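TqaA (Penicillium aethiopicum, PDB 5DLK) probably closes and releases a nonribosomal peptide as a macrocycle through its terminal condensation-like (CT) domain, the piece of this fungal synthetase crystallised here in mutant form. Local coordinates at residues A[77-81]-A[82-86]; A[344-347]-A[348-352]; A[437-441]-A[442-446]. One frame throughout, in Å; residues are numbered along the deposited sequence.

Interaction 1 (A[77-81]-A[82-86]); sequences RSLNM and DRLRE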
ATOM      1  N   ARG A  77     -32.877  -6.896  10.293  1.00 49.29           N
ATOM      2  CA  ARG A  77     -33.314  -8.074  11.033  1.00 49.41           C
ATOM      3  C   ARG A  77     -32.783  -9.369  10.418  1.00 47.35           C
ATOM      4  O   ARG A  77     -32.916 -10.441  11.006  1.00 48.11           O
ATOM      5  CB  ARG A  77     -34.845  -8.113  11.108  1.00 53.64           C
ATOM      6  CG  ARG A  77     -35.500  -6.737  11.143  1.00 55.33           C
ATOM      7  CD  ARG A  77     -37.017  -6.831  11.040  1.00 64.51           C
ATOM      8  NE  ARG A  77     -37.552  -5.886  10.059  1.00 73.64           N
ATOM      9  CZ  ARG A  77     -37.989  -4.663  10.351  1.00 77.30           C
ATOM     10  NH1 ARG A  77     -37.969  -4.227  11.604  1.00 79.06           N
ATOM     11  NH2 ARG A  77     -38.455  -3.876   9.386  1.00 78.47           N
ATOM     12  N   SER A  78     -32.165  -9.267   9.246  1.00 45.67           N
ATOM     13  CA  SER A  78     -31.735 -10.452   8.503  1.00 47.90           C
ATOM     14  C   SER A  78     -30.359 -10.980   8.902  1.00 42.98           C
ATOM     15  O   SER A  78     -29.949 -12.047   8.450  1.00 45.05           O
ATOM     16  CB  SER A  78     -31.726 -10.161   6.998  1.00 50.70           C
ATOM     17  OG  SER A  78     -32.987  -9.700   6.549  1.00 54.33           O
ATOM     18  N   LEU A  79     -29.641 -10.238   9.735  1.00 45.34           N
ATOM     19  CA  LEU A  79     -28.255 -10.592  10.029  1.00 42.48           C
ATOM     20  C   LEU A  79     -28.145 -11.930  10.742  1.00 41.05           C
ATOM     21  O   LEU A  79     -28.848 -12.191  11.713  1.00 41.82           O
ATOM     22  CB  LEU A  79     -27.583  -9.504  10.871  1.00 44.81           C
ATOM     23  CG  LEU A  79     -26.097  -9.763  11.150  1.00 45.57           C
ATOM     24  CD1 LEU A  79     -25.307  -9.877   9.835  1.00 39.24           C
ATOM     25  CD2 LEU A  79     -25.498  -8.688  12.054  1.00 42.04           C
ATOM     26  N   ASN A  80     -27.254 -12.782  10.250  1.00 36.78           N
ATOM     27  CA  ASN A  80     -26.988 -14.059  10.883  1.00 38.16           C
ATOM     28  C   ASN A  80     -25.634 -14.017  11.587  1.00 41.38           C
ATOM     29  O   ASN A  80     -24.591 -14.150  10.945  1.00 38.06           O
ATOM     30  CB  ASN A  80     -27.039 -15.176   9.841  1.00 41.81           C
ATOM     31  CG  ASN A  80     -26.938 -16.557  10.448  1.00 41.30           C
ATOM     32  OD1 ASN A  80     -26.314 -16.759  11.492  1.00 40.45           O
ATOM     33  ND2 ASN A  80     -27.548 -17.531   9.784  1.00 45.63           N
ATOM     34  N   MET A  81     -25.656 -13.832  12.905  1.00 36.79           N
ATOM     35  CA  MET A  81     -24.428 -13.640  13.675  1.00 36.38           C
ATOM     36  C   MET A  81     -23.473 -14.832  13.611  1.00 41.89           C
ATOM     37  O   MET A  81     -22.254 -14.644  13.520  1.00 36.12           O
ATOM     38  CB  MET A  81     -24.763 -13.314  15.130  1.00 39.55           C
ATOM     39  CG  MET A  81     -25.455 -11.974  15.304  1.00 41.89           C
ATOM     40  SD  MET A  81     -24.350 -10.548  15.147  1.00 41.05           S
ATOM     41  CE  MET A  81     -23.454 -10.643  16.697  1.00 37.05           C
ATOM     42  N   ASP A  82     -24.008 -16.052  13.640  1.00 38.33           N
ATOM     43  CA  ASP A  82     -23.149 -17.232  13.537  1.00 38.73           C
ATOM     44  C   ASP A  82     -22.463 -17.312  12.173  1.00 37.08           C
ATOM     45  O   ASP A  82     -21.294 -17.683  12.081  1.00 37.52           O
ATOM     46  CB  ASP A  82     -23.938 -18.517  13.786  1.00 39.88           C
ATOM     47  CG  ASP A  82     -24.080 -18.834  15.261  1.00 53.07           C
ATOM     48  OD1 ASP A  82     -23.407 -18.161  16.077  1.00 48.67           O
ATOM     49  OD2 ASP A  82     -24.854 -19.755  15.606  1.00 53.64           O
ATOM     50  N   ARG A  83     -23.192 -16.970  11.117  1.00 35.24           N
ATOM     51  CA  ARG A  83     -22.634 -17.012   9.775  1.00 38.41           C
ATOM     52  C   ARG A  83     -21.567 -15.930   9.608  1.00 37.60           C
ATOM     53  O   ARG A  83     -20.551 -16.144   8.957  1.00 34.73           O
ATOM     54  CB  ARG A  83     -23.733 -16.840   8.725  1.00 42.41           C
ATOM     55  CG  ARG A  83     -23.262 -17.078   7.298  1.00 46.44           C
ATOM     56  CD  ARG A  83     -24.084 -18.155   6.631  1.00 53.76           C
ATOM     57  NE  ARG A  83     -25.500 -17.809   6.632  1.00 56.86           N
ATOM     58  CZ  ARG A  83     -26.470 -18.636   6.258  1.00 61.41           C
ATOM     59  NH1 ARG A  83     -26.174 -19.863   5.858  1.00 60.68           N
ATOM     60  NH2 ARG A  83     -27.738 -18.236   6.293  1.00 66.75           N
ATOM     61  N   LEU A  84     -21.817 -14.768  10.199  1.00 34.92           N
ATOM     62  CA  LEU A  84     -20.833 -13.700  10.230  1.00 37.95           C
ATOM     63  C   LEU A  84     -19.533 -14.196  10.870  1.00 37.48           C
ATOM     64  O   LEU A  84     -18.449 -14.021  10.307  1.00 31.21           O
ATOM     65  CB  LEU A  84     -21.388 -12.495  10.988  1.00 33.29           C
ATOM     66  CG  LEU A  84     -20.938 -11.104  10.562  1.00 35.34           C
ATOM     67  CD1 LEU A  84     -21.219 -10.856   9.070  1.00 32.59           C
ATOM     68  CD2 LEU A  84     -21.638 -10.076  11.430  1.00 34.91           C
ATOM     69  N   ARG A  85     -19.652 -14.828  12.037  1.00 33.98           N
ATOM     70  CA  ARG A  85     -18.498 -15.369  12.752  1.00 32.25           C
ATOM     71  C   ARG A  85     -17.711 -16.390  11.939  1.00 36.31           C
ATOM     72  O   ARG A  85     -16.485 -16.330  11.880  1.00 34.01           O
ATOM     73  CB  ARG A  85     -18.933 -16.024  14.068  1.00 37.65           C
ATOM     74  CG  ARG A  85     -19.350 -15.063  15.150  1.00 38.58           C
ATOM     75  CD  ARG A  85     -19.751 -15.809  16.424  1.00 36.69           C
ATOM     76  NE  ARG A  85     -20.477 -14.907  17.300  1.00 45.13           N
ATOM     77  CZ  ARG A  85     -21.796 -14.898  17.449  1.00 44.08           C
ATOM     78  NH1 ARG A  85     -22.547 -15.794  16.823  1.00 44.82           N
ATOM     79  NH2 ARG A  85     -22.355 -14.010  18.253  1.00 45.95           N
ATOM     80  N   GLU A  86     -18.411 -17.344  11.333  1.00 35.84           N
ATOM     81  CA  GLU A  86     -17.745 -18.396  10.571  1.00 38.29           C
ATOM     82  C   GLU A  86     -17.129 -17.877   9.273  1.00 34.44           C
ATOM     83  O   GLU A  86     -16.204 -18.484   8.729  1.00 33.31           O
ATOM     84  CB  GLU A  86     -18.721 -19.525  10.249  1.00 39.55           C
ATOM     85  CG  GLU A  86     -19.360 -20.150  11.472  1.00 42.75           C
ATOM     86  CD  GLU A  86     -20.697 -20.804  11.165  1.00 54.63           C
ATOM     87  OE1 GLU A  86     -20.958 -21.113   9.979  1.00 57.42           O
ATOM     88  OE2 GLU A  86     -21.492 -20.999  12.111  1.00 58.27           O
TER
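Asn-80 lays its amide beside the root of Arg-83, its CG 3.6 Å from Arg-83 CB. With CG anti to the backbone N (chi1 -173°), OD1 swings forward and accepts from Arg-83 N at 3.2 Å. The bond is straight at the hydrogen, yet the donor stands well above the amide plane instead of on a lone pair. Arg-83 then bends back at chi2 and chi3, bringing its guanidinium beside the same amide, the two planes 60° apart. On another side of the turn Leu-79 and Leu-84 meet at about a right angle, CD1 of Leu-79 lying 4.0 Å from CD2 of Leu-84; Phe-193 and Tyr-197 of helix 186-197 also pack on Leu-84. Arg-85 stays extended from CG to NE and passes one guanidinium face over the carbonyl O of Met-81, with NH1 3.7 Å from Met-81 CB. Its plane is probably steadied from two directions: Asp-82 OD1 forms a salt bridge with Arg-85 NH1 at 2.6 Å, edge-on, while NE pairs with Glu-123. Backbone bonds to Asn-80 O and Met-81 O wind the first turn. This is an asparagine N-cap, starting helix 81-94 after strand 67-75 at the surface of the condensation domain.

Interaction 2 (A[344-347]-A[348-352]); sequences WTVM and DLLHH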
ATOM      1  N   TRP A 344      10.561  22.042 -25.655  1.00 16.76           N
ATOM      2  CA  TRP A 344       9.483  21.133 -25.289  1.00 16.60           C
ATOM      3  C   TRP A 344       8.194  21.845 -24.872  1.00 17.12           C
ATOM      4  O   TRP A 344       8.222  22.900 -24.223  1.00 16.29           O
ATOM      5  CB  TRP A 344       9.899  20.239 -24.128  1.00 15.26           C
ATOM      6  CG  TRP A 344      10.352  18.876 -24.514  1.00 15.14           C
ATOM      7  CD1 TRP A 344      10.691  18.418 -25.760  1.00 17.02           C
ATOM      8  CD2 TRP A 344      10.525  17.788 -23.617  1.00 18.99           C
ATOM      9  NE1 TRP A 344      11.083  17.091 -25.681  1.00 16.32           N
ATOM     10  CE2 TRP A 344      10.980  16.686 -24.372  1.00 16.89           C
ATOM     11  CE3 TRP A 344      10.344  17.638 -22.233  1.00 15.93           C
ATOM     12  CZ2 TRP A 344      11.265  15.458 -23.786  1.00 18.26           C
ATOM     13  CZ3 TRP A 344      10.628  16.406 -21.649  1.00 15.81           C
ATOM     14  CH2 TRP A 344      11.078  15.334 -22.427  1.00 18.72           C
ATOM     15  N   THR A 345       7.078  21.245 -25.256  1.00 17.55           N
ATOM     16  CA  THR A 345       5.772  21.637 -24.747  1.00 17.79           C
ATOM     17  C   THR A 345       5.385  20.750 -23.582  1.00 18.44           C
ATOM     18  O   THR A 345       6.014  19.733 -23.314  1.00 17.38           O
ATOM     19  CB  THR A 345       4.690  21.515 -25.819  1.00 18.40           C
ATOM     20  OG1 THR A 345       4.532  20.137 -26.168  1.00 17.37           O
ATOM     21  CG2 THR A 345       5.082  22.310 -27.077  1.00 22.20           C
ATOM     22  N   VAL A 346       4.327  21.143 -22.889  1.00 17.37           N
ATOM     23  CA  VAL A 346       3.734  20.290 -21.878  1.00 16.41           C
ATOM     24  C   VAL A 346       3.436  18.891 -22.413  1.00 15.68           C
ATOM     25  O   VAL A 346       3.725  17.896 -21.748  1.00 15.13           O
ATOM     26  CB  VAL A 346       2.453  20.940 -21.338  1.00 16.74           C
ATOM     27  CG1 VAL A 346       1.641  19.936 -20.519  1.00 15.90           C
ATOM     28  CG2 VAL A 346       2.819  22.189 -20.525  1.00 14.90           C
ATOM     29  N   MET A 347       2.901  18.790 -23.627  1.00 15.69           N
ATOM     30  CA  MET A 347       2.606  17.470 -24.178  1.00 15.57           C
ATOM     31  C   MET A 347       3.856  16.579 -24.290  1.00 14.98           C
ATOM     32  O   MET A 347       3.787  15.377 -24.039  1.00 16.07           O
ATOM     33  CB  MET A 347       1.959  17.591 -25.561  1.00 17.79           C
ATOM     34  CG  MET A 347       1.217  16.325 -25.949  1.00 26.02           C
ATOM     35  SD  MET A 347      -0.292  16.193 -24.931  1.00 31.92           S
ATOM     36  CE  MET A 347      -1.312  17.392 -25.797  1.00 40.67           C
ATOM     37  N   ASP A 348       4.971  17.180 -24.694  1.00 14.98           N
ATOM     38  CA  ASP A 348       6.240  16.454 -24.837  1.00 15.26           C
ATOM     39  C   ASP A 348       6.664  15.906 -23.480  1.00 14.59           C
ATOM     40  O   ASP A 348       7.136  14.771 -23.378  1.00 14.63           O
ATOM     41  CB  ASP A 348       7.341  17.357 -25.402  1.00 17.30           C
ATOM     42  CG  ASP A 348       7.040  17.838 -26.828  1.00 19.05           C
ATOM     43  OD1 ASP A 348       6.579  17.012 -27.629  1.00 22.65           O
ATOM     44  OD2 ASP A 348       7.266  19.027 -27.132  1.00 18.72           O
ATOM     45  N   LEU A 349       6.507  16.723 -22.440  1.00 13.06           N
ATOM     46  CA  LEU A 349       6.849  16.280 -21.088  1.00 12.78           C
ATOM     47  C   LEU A 349       5.911  15.164 -20.647  1.00 14.06           C
ATOM     48  O   LEU A 349       6.346  14.179 -20.039  1.00 14.46           O
ATOM     49  CB  LEU A 349       6.801  17.465 -20.099  1.00 13.57           C
ATOM     50  CG  LEU A 349       6.879  17.058 -18.627  1.00 14.45           C
ATOM     51  CD1 LEU A 349       8.199  16.346 -18.355  1.00 13.34           C
ATOM     52  CD2 LEU A 349       6.710  18.284 -17.709  1.00 13.94           C
ATOM     53  N   LEU A 350       4.617  15.300 -20.943  1.00 13.23           N
ATOM     54  CA  LEU A 350       3.662  14.268 -20.527  1.00 13.13           C
ATOM     55  C   LEU A 350       3.997  12.920 -21.200  1.00 13.42           C
ATOM     56  O   LEU A 350       4.004  11.887 -20.547  1.00 16.11           O
ATOM     57  CB  LEU A 350       2.234  14.681 -20.863  1.00 14.46           C
ATOM     58  CG  LEU A 350       1.766  15.893 -20.041  1.00 15.45           C
ATOM     59  CD1 LEU A 350       0.412  16.399 -20.561  1.00 17.21           C
ATOM     60  CD2 LEU A 350       1.653  15.488 -18.583  1.00 17.67           C
ATOM     61  N   HIS A 351       4.283  12.947 -22.501  1.00 14.47           N
ATOM     62  CA  HIS A 351       4.598  11.699 -23.206  1.00 14.33           C
ATOM     63  C   HIS A 351       5.853  11.045 -22.650  1.00 15.38           C
ATOM     64  O   HIS A 351       5.887   9.824 -22.456  1.00 17.01           O
ATOM     65  CB  HIS A 351       4.747  11.935 -24.721  1.00 18.52           C
ATOM     66  CG  HIS A 351       3.430  11.998 -25.429  1.00 23.46           C
ATOM     67  ND1 HIS A 351       2.490  10.996 -25.331  1.00 28.89           N
ATOM     68  CD2 HIS A 351       2.884  12.954 -26.217  1.00 29.19           C
ATOM     69  CE1 HIS A 351       1.422  11.327 -26.037  1.00 30.43           C
ATOM     70  NE2 HIS A 351       1.635  12.510 -26.584  1.00 33.73           N
ATOM     71  N   HIS A 352       6.874  11.858 -22.392  1.00 14.38           N
ATOM     72  CA  HIS A 352       8.122  11.352 -21.833  1.00 12.51           C
ATOM     73  C   HIS A 352       7.893  10.758 -20.447  1.00 13.02           C
ATOM     74  O   HIS A 352       8.379   9.664 -20.143  1.00 14.47           O
ATOM     75  CB  HIS A 352       9.185  12.457 -21.776  1.00 14.28           C
ATOM     76  CG  HIS A 352      10.436  12.067 -21.039  1.00 15.21           C
ATOM     77  ND1 HIS A 352      11.309  11.104 -21.506  1.00 16.86           N
ATOM     78  CD2 HIS A 352      10.959  12.519 -19.875  1.00 16.18           C
ATOM     79  CE1 HIS A 352      12.309  10.969 -20.646  1.00 18.86           C
ATOM     80  NE2 HIS A 352      12.131  11.831 -19.657  1.00 16.03           N
TER
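Thr-345 and Asp-348 exchange hydrogen bonds as a capping box at the start of helix 346-358. Thr-345 N donates almost perfectly straight (178°) to Asp-348 OD2 at 2.9 Å, reaching the anti side of the carboxylate; in return Asp-348 N gives a weak bond to Thr-345 OG1 at 3.3 Å. With chi1 at 65°, OG1 sits between the backbone N and the carbonyl carbon, facing that donor. The aromatic contacts centre on Trp-344. Asp-348 CB rests over the face of its five-membered ring, 3.5 Å from the centroid, a CH-pi contact, while Trp-344 CH2 approaches His-352 CB at 3.5 Å and the two rings are inclined at 53°. Replacing Trp-344 by an alanine would probably uncover Asp-348 CB and leave His-352 freer to shift. Among apolar contacts, the side chains of Val-346 and Leu-350 lie side by side and point the same way, Val-346 CG1 3.7 Å from Leu-350 CD1, and Trp-344 CZ3 reaches Leu-349 CD1 at 4.1 Å. Phe-463 and Ala-289 from neighbouring helices pack on Leu-349. A carboxylate at this helix start probably suits the local dipole, and the bond between His-352 NE2 and Thr-336 N suggests that NE2 carries no proton.

Interaction 3 (A[437-441]-A[442-446]); sequences VCANS and RVLGQ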
ATOM      1  N   VAL A 437      -0.637  15.873   0.777  1.00 16.50           N
ATOM      2  CA  VAL A 437       0.753  15.768   1.193  1.00 17.09           C
ATOM      3  C   VAL A 437       0.791  15.183   2.596  1.00 18.08           C
ATOM      4  O   VAL A 437       0.037  15.628   3.484  1.00 17.33           O
ATOM      5  CB  VAL A 437       1.459  17.142   1.173  1.00 16.77           C
ATOM      6  CG1 VAL A 437       2.863  17.022   1.762  1.00 17.05           C
ATOM      7  CG2 VAL A 437       1.478  17.722  -0.251  1.00 20.30           C
ATOM      8  N   CYS A 438       1.652  14.185   2.796  1.00 16.44           N
ATOM      9  CA  CYS A 438       1.806  13.573   4.115  1.00 16.92           C
ATOM     10  C   CYS A 438       3.281  13.499   4.482  1.00 17.03           C
ATOM     11  O   CYS A 438       4.090  12.868   3.778  1.00 16.54           O
ATOM     12  CB  CYS A 438       1.192  12.170   4.145  1.00 15.96           C
ATOM     13  SG  CYS A 438       1.228  11.434   5.815  1.00 19.81           S
ATOM     14  N   ALA A 439       3.637  14.146   5.581  1.00 16.80           N
ATOM     15  CA  ALA A 439       5.021  14.167   6.022  1.00 17.10           C
ATOM     16  C   ALA A 439       5.085  14.582   7.475  1.00 17.18           C
ATOM     17  O   ALA A 439       4.218  15.305   7.963  1.00 19.53           O
ATOM     18  CB  ALA A 439       5.863  15.141   5.163  1.00 18.61           C
ATOM     19  N   ASN A 440       6.135  14.153   8.146  1.00 17.79           N
ATOM     20  CA  ASN A 440       6.378  14.623   9.506  1.00 21.39           C
ATOM     21  C   ASN A 440       6.645  16.131   9.532  1.00 23.60           C
ATOM     22  O   ASN A 440       7.307  16.662   8.646  1.00 25.00           O
ATOM     23  CB  ASN A 440       7.544  13.858  10.108  1.00 21.16           C
ATOM     24  CG  ASN A 440       7.695  14.133  11.584  1.00 28.80           C
ATOM     25  OD1 ASN A 440       8.281  15.128  11.963  1.00 26.97           O
ATOM     26  ND2 ASN A 440       7.142  13.266  12.412  1.00 27.05           N
ATOM     27  N   SER A 441       6.149  16.819  10.565  1.00 21.51           N
ATOM     28  CA  SER A 441       6.217  18.268  10.625  1.00 24.26           C
ATOM     29  C   SER A 441       7.655  18.762  10.730  1.00 25.01           C
ATOM     30  O   SER A 441       7.937  19.925  10.438  1.00 27.59           O
ATOM     31  CB  SER A 441       5.400  18.793  11.818  1.00 26.23           C
ATOM     32  OG  SER A 441       5.861  18.171  13.002  1.00 27.87           O
ATOM     33  N   ARG A 442       8.559  17.888  11.163  1.00 25.77           N
ATOM     34  CA  ARG A 442       9.974  18.245  11.225  1.00 27.29           C
ATOM     35  C   ARG A 442      10.573  18.288   9.822  1.00 31.54           C
ATOM     36  O   ARG A 442      11.502  19.040   9.562  1.00 31.34           O
ATOM     37  CB  ARG A 442      10.777  17.254  12.059  1.00 28.92           C
ATOM     38  CG  ARG A 442      10.485  17.216  13.547  1.00 38.50           C
ATOM     39  CD  ARG A 442      11.067  15.911  14.083  1.00 42.91           C
ATOM     40  NE  ARG A 442      11.273  15.006  12.950  1.00 51.96           N
ATOM     41  CZ  ARG A 442      11.757  13.772  13.020  1.00 49.91           C
ATOM     42  NH1 ARG A 442      12.099  13.251  14.194  1.00 54.02           N
ATOM     43  NH2 ARG A 442      11.896  13.062  11.899  1.00 48.51           N
ATOM     44  N   VAL A 443      10.049  17.442   8.941  1.00 25.76           N
ATOM     45  CA  VAL A 443      10.541  17.343   7.570  1.00 24.64           C
ATOM     46  C   VAL A 443       9.929  18.432   6.718  1.00 26.43           C
ATOM     47  O   VAL A 443      10.613  19.132   5.977  1.00 27.88           O
ATOM     48  CB  VAL A 443      10.217  15.960   6.971  1.00 23.21           C
ATOM     49  CG1 VAL A 443      10.620  15.906   5.490  1.00 24.34           C
ATOM     50  CG2 VAL A 443      10.915  14.881   7.764  1.00 24.77           C
ATOM     51  N   LEU A 444       8.623  18.590   6.857  1.00 23.31           N
ATOM     52  CA  LEU A 444       7.902  19.582   6.100  1.00 25.44           C
ATOM     53  C   LEU A 444       6.898  20.268   7.017  1.00 26.42           C
ATOM     54  O   LEU A 444       5.917  19.652   7.436  1.00 22.78           O
ATOM     55  CB  LEU A 444       7.226  18.897   4.912  1.00 25.84           C
ATOM     56  CG  LEU A 444       6.808  19.701   3.695  1.00 24.42           C
ATOM     57  CD1 LEU A 444       8.004  20.390   2.985  1.00 25.11           C
ATOM     58  CD2 LEU A 444       6.072  18.773   2.740  1.00 22.36           C
ATOM     59  N   GLY A 445       7.157  21.531   7.360  1.00 24.83           N
ATOM     60  CA  GLY A 445       6.294  22.270   8.258  1.00 25.49           C
ATOM     61  C   GLY A 445       4.967  22.551   7.591  1.00 26.05           C
ATOM     62  O   GLY A 445       4.864  22.454   6.366  1.00 26.03           O
ATOM     63  N   GLN A 446       3.954  22.887   8.383  1.00 23.47           N
ATOM     64  CA  GLN A 446       2.615  23.088   7.839  1.00 26.32           C
ATOM     65  C   GLN A 446       2.546  24.106   6.691  1.00 27.48           C
ATOM     66  O   GLN A 446       1.937  23.820   5.659  1.00 25.81           O
ATOM     67  CB  GLN A 446       1.634  23.516   8.929  1.00 26.07           C
ATOM     68  CG  GLN A 446       0.207  23.651   8.389  1.00 24.46           C
ATOM     69  CD  GLN A 446      -0.323  22.330   7.827  1.00 27.42           C
ATOM     70  OE1 GLN A 446      -0.630  21.406   8.578  1.00 30.00           O
ATOM     71  NE2 GLN A 446      -0.418  22.240   6.502  1.00 26.12           N
TER
HETATM   72  O   HOH W   1       3.962  17.811   6.536  1.00 21.45           O
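A tight turn, opened by an Asx turn at Asn-440, carries the chain out of strand 433-440 toward helix 446-465. The side-chain OD1 of Asn-440 accepts from Arg-442 N at 2.9 Å, the donor tilted 24° from the amide plane. Having CG anti to the backbone N (chi1 -170°) lets OD1 lean over the bend. The backbone O of the same residue is gripped twice: Leu-444 N comes in nearly head-on at 2.9 Å, while Val-443 N, equally distant, sits above the carbonyl plane and makes a more bent bond. Asn-440 therefore closes a beta turn and an alpha turn together with the Asx turn, three rings sharing one residue. The Arg-442 chain runs past OD1, and its guanidinium is inclined at 53° to the amide; NH2 has a long, weak ion pair with Asp-420. Beyond the bend, the turn folds its apolar side against the strand. Leu-444 CB approaches Ala-439 CB at 4.0 Å, and its CD2 crosses Val-437 at about a right angle, meeting CG1 at 3.8 Å. Val-422 of the adjacent strand touches both strand residues as well as Leu-444, and Ala-449 and Leu-452 of helix 446-465 also pack on that leucine. A water lies 2.9 Å from Ala-439 O and 2.8 Å from Leu-444 O, spanning strand and turn, although which acceptors receive its protons is not settled. Ser-441 CA directs a C-H toward Leu-444 O at 3.5 Å, while Ser-441 OG bonds to Gln-264 N. Gly-445 takes the N-cap position of helix 446-465.

From the N terminus the three contacts follow in series, neither nesting nor crossing, and each is a local contact within one continuous run of residues: two helix starts and, at 437-446, a closed turn. Interaction 1 turns the chain from strand 67-75 into helix 81-94, beside the five-stranded sheet that contains that strand. Interaction 2 starts helix 346-358 shortly after edge strand 329-336 of the six-stranded sheet, close to helices 283-299 and 446-465. Interaction 3 leads from strand 433-440 of that same sheet into helix 446-465, so 344-352 and 437-446 share a helix as neighbour, although their nearest atoms are about 18 Å apart. Interactions 1 and 2 lie on opposite sides of the chain's centre, their centres about 55 Å apart.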